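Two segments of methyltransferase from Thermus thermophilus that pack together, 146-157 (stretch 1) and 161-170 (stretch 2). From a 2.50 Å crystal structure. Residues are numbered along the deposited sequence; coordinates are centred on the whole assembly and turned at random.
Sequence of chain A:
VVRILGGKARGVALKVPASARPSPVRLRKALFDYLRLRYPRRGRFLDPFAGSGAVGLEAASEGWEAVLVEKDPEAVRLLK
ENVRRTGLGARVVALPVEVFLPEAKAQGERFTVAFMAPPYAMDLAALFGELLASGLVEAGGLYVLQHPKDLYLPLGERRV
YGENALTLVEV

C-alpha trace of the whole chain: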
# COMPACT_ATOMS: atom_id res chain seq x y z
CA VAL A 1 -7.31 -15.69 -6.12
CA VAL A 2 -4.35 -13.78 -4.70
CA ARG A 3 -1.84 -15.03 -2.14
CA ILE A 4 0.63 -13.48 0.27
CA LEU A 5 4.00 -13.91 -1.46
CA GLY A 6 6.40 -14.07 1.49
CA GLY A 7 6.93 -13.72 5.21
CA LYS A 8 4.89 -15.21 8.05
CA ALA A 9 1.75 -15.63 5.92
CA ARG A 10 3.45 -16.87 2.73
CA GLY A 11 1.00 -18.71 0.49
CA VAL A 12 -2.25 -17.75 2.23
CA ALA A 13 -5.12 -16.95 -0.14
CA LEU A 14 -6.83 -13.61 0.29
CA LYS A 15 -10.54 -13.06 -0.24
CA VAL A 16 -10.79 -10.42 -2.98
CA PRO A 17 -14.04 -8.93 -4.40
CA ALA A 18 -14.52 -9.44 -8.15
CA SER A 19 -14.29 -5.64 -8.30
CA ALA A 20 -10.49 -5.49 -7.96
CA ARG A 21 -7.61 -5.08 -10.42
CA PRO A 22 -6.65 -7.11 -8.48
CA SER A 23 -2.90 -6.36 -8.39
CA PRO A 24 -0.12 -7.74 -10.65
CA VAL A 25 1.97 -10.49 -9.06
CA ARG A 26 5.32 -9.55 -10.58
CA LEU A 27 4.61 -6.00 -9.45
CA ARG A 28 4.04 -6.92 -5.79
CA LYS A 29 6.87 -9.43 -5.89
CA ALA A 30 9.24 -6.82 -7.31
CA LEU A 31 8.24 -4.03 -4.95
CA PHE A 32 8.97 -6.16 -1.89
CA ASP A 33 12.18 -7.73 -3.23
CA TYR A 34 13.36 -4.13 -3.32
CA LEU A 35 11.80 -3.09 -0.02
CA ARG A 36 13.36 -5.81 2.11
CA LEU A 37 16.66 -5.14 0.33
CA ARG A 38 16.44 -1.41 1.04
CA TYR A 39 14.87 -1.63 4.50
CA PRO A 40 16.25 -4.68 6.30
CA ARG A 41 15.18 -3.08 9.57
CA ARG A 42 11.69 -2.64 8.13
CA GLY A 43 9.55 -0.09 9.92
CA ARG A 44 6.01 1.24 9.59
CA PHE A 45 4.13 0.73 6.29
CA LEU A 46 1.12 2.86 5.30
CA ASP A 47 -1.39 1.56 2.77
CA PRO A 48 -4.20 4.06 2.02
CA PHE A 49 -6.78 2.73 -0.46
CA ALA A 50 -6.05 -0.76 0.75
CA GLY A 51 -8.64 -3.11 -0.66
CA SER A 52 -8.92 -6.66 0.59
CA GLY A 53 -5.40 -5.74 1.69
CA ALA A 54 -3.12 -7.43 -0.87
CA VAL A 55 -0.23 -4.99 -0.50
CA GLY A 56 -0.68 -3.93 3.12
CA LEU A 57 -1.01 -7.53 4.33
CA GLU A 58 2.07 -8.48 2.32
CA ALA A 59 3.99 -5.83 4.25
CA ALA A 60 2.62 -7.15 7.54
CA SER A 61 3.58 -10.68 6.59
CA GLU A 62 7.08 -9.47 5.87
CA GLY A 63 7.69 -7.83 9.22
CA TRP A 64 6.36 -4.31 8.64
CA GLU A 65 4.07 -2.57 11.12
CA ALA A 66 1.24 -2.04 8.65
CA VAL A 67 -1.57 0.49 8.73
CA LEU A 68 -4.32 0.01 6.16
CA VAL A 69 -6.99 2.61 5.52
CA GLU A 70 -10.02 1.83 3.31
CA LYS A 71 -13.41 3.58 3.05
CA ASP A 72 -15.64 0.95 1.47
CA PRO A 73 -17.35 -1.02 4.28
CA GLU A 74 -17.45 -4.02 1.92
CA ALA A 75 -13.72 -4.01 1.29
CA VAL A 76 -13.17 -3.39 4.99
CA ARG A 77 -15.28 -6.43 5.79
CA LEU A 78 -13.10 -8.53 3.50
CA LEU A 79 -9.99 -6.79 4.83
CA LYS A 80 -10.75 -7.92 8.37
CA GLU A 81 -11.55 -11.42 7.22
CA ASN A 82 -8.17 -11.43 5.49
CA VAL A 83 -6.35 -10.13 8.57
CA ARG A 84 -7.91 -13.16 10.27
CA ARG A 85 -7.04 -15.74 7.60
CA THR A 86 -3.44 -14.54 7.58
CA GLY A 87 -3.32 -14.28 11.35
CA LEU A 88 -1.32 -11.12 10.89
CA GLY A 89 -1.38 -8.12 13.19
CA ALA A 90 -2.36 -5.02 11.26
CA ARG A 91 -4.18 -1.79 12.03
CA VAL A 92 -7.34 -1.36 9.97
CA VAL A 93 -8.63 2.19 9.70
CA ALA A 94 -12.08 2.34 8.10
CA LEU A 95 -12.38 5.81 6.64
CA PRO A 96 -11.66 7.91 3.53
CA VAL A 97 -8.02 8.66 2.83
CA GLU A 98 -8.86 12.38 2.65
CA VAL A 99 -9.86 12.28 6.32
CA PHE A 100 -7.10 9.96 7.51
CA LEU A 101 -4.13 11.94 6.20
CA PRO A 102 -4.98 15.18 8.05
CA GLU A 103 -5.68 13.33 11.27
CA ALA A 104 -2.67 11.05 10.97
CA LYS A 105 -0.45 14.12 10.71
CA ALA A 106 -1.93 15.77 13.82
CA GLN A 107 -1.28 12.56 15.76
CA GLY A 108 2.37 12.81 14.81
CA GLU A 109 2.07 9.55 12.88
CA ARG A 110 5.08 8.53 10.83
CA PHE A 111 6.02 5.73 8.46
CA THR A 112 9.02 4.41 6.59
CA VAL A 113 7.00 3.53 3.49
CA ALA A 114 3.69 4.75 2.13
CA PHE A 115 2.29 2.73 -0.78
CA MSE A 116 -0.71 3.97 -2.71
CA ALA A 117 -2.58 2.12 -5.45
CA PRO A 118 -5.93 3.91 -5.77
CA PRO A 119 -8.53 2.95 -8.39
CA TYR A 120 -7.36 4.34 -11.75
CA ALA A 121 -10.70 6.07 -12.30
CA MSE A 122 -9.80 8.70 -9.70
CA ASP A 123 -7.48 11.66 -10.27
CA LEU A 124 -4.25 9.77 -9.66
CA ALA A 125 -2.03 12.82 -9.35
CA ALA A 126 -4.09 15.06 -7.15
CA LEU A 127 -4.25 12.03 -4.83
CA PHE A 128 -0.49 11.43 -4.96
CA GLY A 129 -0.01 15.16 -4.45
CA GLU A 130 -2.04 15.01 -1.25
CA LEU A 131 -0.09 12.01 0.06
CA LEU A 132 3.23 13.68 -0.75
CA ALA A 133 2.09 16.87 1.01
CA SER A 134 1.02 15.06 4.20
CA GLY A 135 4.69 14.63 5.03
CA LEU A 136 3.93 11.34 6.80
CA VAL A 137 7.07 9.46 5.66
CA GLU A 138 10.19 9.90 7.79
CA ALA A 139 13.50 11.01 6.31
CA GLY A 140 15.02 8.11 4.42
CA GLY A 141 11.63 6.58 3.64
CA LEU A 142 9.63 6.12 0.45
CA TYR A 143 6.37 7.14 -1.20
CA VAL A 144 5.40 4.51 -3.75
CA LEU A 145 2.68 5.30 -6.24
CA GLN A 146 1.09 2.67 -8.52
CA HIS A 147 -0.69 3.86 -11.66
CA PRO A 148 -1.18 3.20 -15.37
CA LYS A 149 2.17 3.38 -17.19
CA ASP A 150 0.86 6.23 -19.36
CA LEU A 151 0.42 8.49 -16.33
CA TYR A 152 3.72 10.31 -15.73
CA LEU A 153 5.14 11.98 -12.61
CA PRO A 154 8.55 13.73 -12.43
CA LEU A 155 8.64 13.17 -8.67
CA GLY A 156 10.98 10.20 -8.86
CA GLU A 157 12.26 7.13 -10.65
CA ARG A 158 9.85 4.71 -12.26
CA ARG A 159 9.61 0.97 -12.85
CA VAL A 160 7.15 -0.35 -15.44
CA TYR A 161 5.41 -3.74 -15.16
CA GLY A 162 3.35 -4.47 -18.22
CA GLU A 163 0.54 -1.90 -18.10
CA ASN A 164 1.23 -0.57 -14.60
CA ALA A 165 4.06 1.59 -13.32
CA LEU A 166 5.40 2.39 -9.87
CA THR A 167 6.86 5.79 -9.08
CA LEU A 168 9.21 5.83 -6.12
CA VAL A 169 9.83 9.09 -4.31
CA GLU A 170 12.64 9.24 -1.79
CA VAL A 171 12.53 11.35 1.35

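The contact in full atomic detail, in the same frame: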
# COMPACT_ATOMS: atom_id res chain seq x y z
N GLN A 146 1.36 3.59 -7.42
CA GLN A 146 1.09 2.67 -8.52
C GLN A 146 0.06 3.34 -9.41
O GLN A 146 -0.88 3.96 -8.92
CB GLN A 146 0.53 1.33 -8.04
CG GLN A 146 0.18 0.39 -9.19
CD GLN A 146 -0.48 -0.91 -8.75
OE1 GLN A 146 -1.50 -1.33 -9.31
NE2 GLN A 146 0.11 -1.57 -7.74
N HIS A 147 0.21 3.21 -10.72
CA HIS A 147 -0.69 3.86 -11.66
C HIS A 147 -0.50 3.32 -13.07
O HIS A 147 0.42 2.54 -13.33
CB HIS A 147 -0.38 5.35 -11.66
CG HIS A 147 1.06 5.65 -11.94
ND1 HIS A 147 1.63 5.51 -13.19
CD2 HIS A 147 2.06 6.04 -11.12
CE1 HIS A 147 2.91 5.80 -13.12
NE2 HIS A 147 3.21 6.12 -11.88
N PRO A 148 -1.37 3.71 -14.01
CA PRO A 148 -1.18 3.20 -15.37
C PRO A 148 0.11 3.78 -15.94
O PRO A 148 0.40 4.96 -15.75
CB PRO A 148 -2.44 3.66 -16.10
CG PRO A 148 -2.97 4.79 -15.26
CD PRO A 148 -2.68 4.37 -13.86
N LYS A 149 0.89 2.95 -16.62
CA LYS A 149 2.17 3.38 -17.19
C LYS A 149 2.13 4.67 -18.01
O LYS A 149 3.14 5.35 -18.15
CB LYS A 149 2.78 2.25 -18.02
CG LYS A 149 2.25 2.13 -19.45
CD LYS A 149 2.92 0.96 -20.17
CE LYS A 149 2.95 1.15 -21.69
NZ LYS A 149 1.61 1.36 -22.30
N ASP A 150 0.97 5.01 -18.55
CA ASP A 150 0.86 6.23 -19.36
C ASP A 150 0.79 7.50 -18.51
O ASP A 150 1.02 8.60 -19.01
CB ASP A 150 -0.32 6.11 -20.32
CG ASP A 150 -0.06 5.11 -21.46
OD1 ASP A 150 0.37 3.97 -21.17
OD2 ASP A 150 -0.27 5.46 -22.64
N LEU A 151 0.47 7.35 -17.23
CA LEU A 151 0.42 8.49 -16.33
C LEU A 151 1.88 8.75 -15.96
O LEU A 151 2.59 7.82 -15.61
CB LEU A 151 -0.39 8.11 -15.09
CG LEU A 151 -0.88 9.22 -14.14
CD1 LEU A 151 -0.02 9.27 -12.91
CD2 LEU A 151 -0.90 10.56 -14.88
N TYR A 152 2.33 10.00 -16.06
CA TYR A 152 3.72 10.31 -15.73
C TYR A 152 3.93 11.36 -14.65
O TYR A 152 3.33 12.44 -14.68
CB TYR A 152 4.49 10.77 -16.97
CG TYR A 152 5.94 11.07 -16.66
CD1 TYR A 152 6.83 10.06 -16.36
CD2 TYR A 152 6.40 12.38 -16.60
CE1 TYR A 152 8.13 10.33 -15.99
CE2 TYR A 152 7.71 12.67 -16.23
CZ TYR A 152 8.56 11.63 -15.92
OH TYR A 152 9.84 11.90 -15.50
N LEU A 153 4.81 11.06 -13.69
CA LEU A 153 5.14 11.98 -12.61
C LEU A 153 6.65 12.17 -12.60
O LEU A 153 7.41 11.20 -12.72
CB LEU A 153 4.72 11.42 -11.25
CG LEU A 153 3.25 11.18 -10.91
CD1 LEU A 153 2.69 10.07 -11.77
CD2 LEU A 153 3.15 10.79 -9.45
N PRO A 154 7.12 13.42 -12.46
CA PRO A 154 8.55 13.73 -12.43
C PRO A 154 9.10 13.66 -11.01
O PRO A 154 10.27 13.97 -10.76
CB PRO A 154 8.59 15.14 -12.98
CG PRO A 154 7.37 15.74 -12.34
CD PRO A 154 6.32 14.66 -12.52
N LEU A 155 8.26 13.24 -10.07
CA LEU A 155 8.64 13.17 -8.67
C LEU A 155 9.79 12.21 -8.35
O LEU A 155 10.54 12.44 -7.40
CB LEU A 155 7.43 12.81 -7.81
CG LEU A 155 6.32 13.86 -7.69
CD1 LEU A 155 6.90 15.15 -7.14
CD2 LEU A 155 5.68 14.10 -9.04
N GLY A 156 9.92 11.15 -9.14
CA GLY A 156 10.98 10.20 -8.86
C GLY A 156 11.18 9.19 -9.96
O GLY A 156 10.63 9.32 -11.06
N GLU A 157 11.97 8.17 -9.68
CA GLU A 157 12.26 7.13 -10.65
C GLU A 157 11.12 6.14 -10.80
O GLU A 157 10.43 5.81 -9.83
CB GLU A 157 13.55 6.41 -10.27
CG GLU A 157 14.73 7.37 -10.24
CD GLU A 157 14.54 8.50 -11.24
OE1 GLU A 157 14.12 9.61 -10.83
OE2 GLU A 157 14.78 8.27 -12.45
N TYR A 161 5.75 -2.31 -15.21
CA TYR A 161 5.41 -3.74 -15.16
C TYR A 161 4.19 -3.96 -16.03
O TYR A 161 3.05 -3.84 -15.57
CB TYR A 161 5.10 -4.18 -13.72
CG TYR A 161 6.28 -4.04 -12.81
CD1 TYR A 161 6.43 -2.92 -12.00
CD2 TYR A 161 7.30 -4.97 -12.82
CE1 TYR A 161 7.55 -2.74 -11.23
CE2 TYR A 161 8.43 -4.80 -12.06
CZ TYR A 161 8.56 -3.69 -11.27
OH TYR A 161 9.71 -3.50 -10.54
N GLY A 162 4.44 -4.27 -17.29
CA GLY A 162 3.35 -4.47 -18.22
C GLY A 162 2.60 -3.16 -18.43
O GLY A 162 3.14 -2.22 -19.00
N GLU A 163 1.36 -3.10 -17.94
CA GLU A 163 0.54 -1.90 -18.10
C GLU A 163 0.57 -0.96 -16.89
O GLU A 163 0.04 0.16 -16.96
CB GLU A 163 -0.90 -2.30 -18.40
CG GLU A 163 -1.58 -1.44 -19.45
CD GLU A 163 -1.06 -1.70 -20.86
OE1 GLU A 163 -1.42 -0.93 -21.78
OE2 GLU A 163 -0.30 -2.68 -21.05
N ASN A 164 1.16 -1.40 -15.79
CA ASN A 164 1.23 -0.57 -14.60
C ASN A 164 2.65 -0.09 -14.34
O ASN A 164 3.63 -0.73 -14.73
CB ASN A 164 0.76 -1.34 -13.37
CG ASN A 164 -0.61 -1.93 -13.54
OD1 ASN A 164 -0.76 -3.09 -13.96
ND2 ASN A 164 -1.63 -1.15 -13.23
N ALA A 165 2.76 1.04 -13.66
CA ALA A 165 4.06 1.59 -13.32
C ALA A 165 4.07 1.95 -11.84
O ALA A 165 3.02 2.15 -11.23
CB ALA A 165 4.35 2.82 -14.16
N LEU A 166 5.26 2.01 -11.26
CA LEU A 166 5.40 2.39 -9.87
C LEU A 166 6.35 3.57 -9.87
O LEU A 166 7.39 3.53 -10.53
CB LEU A 166 5.99 1.26 -9.03
CG LEU A 166 5.09 0.09 -8.63
CD1 LEU A 166 5.91 -0.93 -7.84
CD2 LEU A 166 3.91 0.60 -7.80
N THR A 167 5.99 4.63 -9.17
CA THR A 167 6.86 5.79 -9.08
C THR A 167 7.34 5.82 -7.65
O THR A 167 6.53 5.84 -6.72
CB THR A 167 6.12 7.11 -9.39
OG1 THR A 167 5.92 7.22 -10.81
CG2 THR A 167 6.94 8.30 -8.92
N LEU A 168 8.65 5.81 -7.46
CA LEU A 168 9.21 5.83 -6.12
C LEU A 168 9.83 7.18 -5.80
O LEU A 168 10.70 7.67 -6.52
CB LEU A 168 10.24 4.70 -5.97
CG LEU A 168 9.62 3.31 -6.13
CD1 LEU A 168 9.32 3.03 -7.60
CD2 LEU A 168 10.57 2.27 -5.60
N VAL A 169 9.35 7.79 -4.72
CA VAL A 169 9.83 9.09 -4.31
C VAL A 169 10.55 8.98 -2.97
O VAL A 169 9.96 8.58 -1.96
CB VAL A 169 8.66 10.08 -4.17
CG1 VAL A 169 9.19 11.49 -3.97
CG2 VAL A 169 7.77 10.00 -5.40
N GLU A 170 11.83 9.32 -2.99
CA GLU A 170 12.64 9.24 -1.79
C GLU A 170 12.48 10.47 -0.90
O GLU A 170 12.16 11.56 -1.38
CB GLU A 170 14.11 9.05 -2.17
CG GLU A 170 14.38 7.68 -2.77
CD GLU A 170 15.86 7.43 -2.99
OE1 GLU A 170 16.64 7.60 -2.04
OE2 GLU A 170 16.23 7.04 -4.12
O HOH W 1 6.06 8.36 -13.22

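Two neighbouring segments of the chain, 146-157 and 161-170, pack together, a short antiparallel pairing of strands 146-148 and 164-170 followed by a loop that comes back to the second strand, and bury 728 Å² between them, with T167, K149 and H147 among the residues that contribute most. The pairing begins where strand 146-148 lies beside strand 164-170. H147 and A165 form the hydrogen-bonded pair of this ladder: H147 N donates to A165 O at 3.0 Å and A165 N donates to H147 O at 2.8 Å. Q146 with L166 and P148 with N164 are the non-hydrogen-bonded pairs on its two sides, each with CA atoms 4.5 Å apart. The close approach there brings in CA-H...O contacts, Q146 CA to A165 O at 3.4 Å and N164 CA to H147 O at 3.5 Å. P148 has no amide hydrogen to give, and its place in a non-hydrogen-bonded pair asks for none from the partner strand.

T167, buried, has the largest area covered by the opposing stretch. Its OG1 is hydrogen-bonded to H147 NE2 at 3.1 Å, near the plane of the imidazole and at its edge; either atom could be the donor. T167 OG1 also lies 2.7 Å from water 1, which accepts a hydrogen bond from L153 N at 3.0 Å, so one small polar group ties both the strand and the following loop of the first stretch to the second. Threonine suits the spot by its hydroxyl, which meets both the imidazole and the water; T167 CG2 lies 4.1 Å from G156 N.

H147 is held at both ring nitrogens. With chi1 in the p well, its ring leans toward the second stretch; H147 ND1 donates to P148 O at 2.9 Å while NE2 meets T167. A165 O lies over one face of the ring, and the small side chain of A165 leaves room for the imidazole, its CB 3.5 Å from H147 CE1. On the other face of the sheet, Q146 CB packs 3.5 Å from L166 CD2.

K149 extends the contact past the strand, into the type I turn from P148 to L151. K149 N donates to E163 O at 2.9 Å, almost linearly. The long side chain runs past the type II' turn from Y161 to N164, K149 CD coming within 3.4 Å of G162 O, and K149 NZ ends between two carboxylates: a salt bridge to D150 OD1 at 3.1 Å and a long one to E163 OE1 at 3.8 Å. G162 fits its turn because its positive phi favours glycine.

At the far end the chain returns to the strand. L168 N donates to E157 O at 3.0 Å, nearly straight, and G156 CA makes a CA-H...O contact with L168 O at 3.5 Å. A beta carbon on G156 would lie 2.1 Å from L168 O, a clash, so glycine permits this approach. Beside it, L155 CB packs against V169 CG2 at 3.7 Å, an apolar contact near the surface.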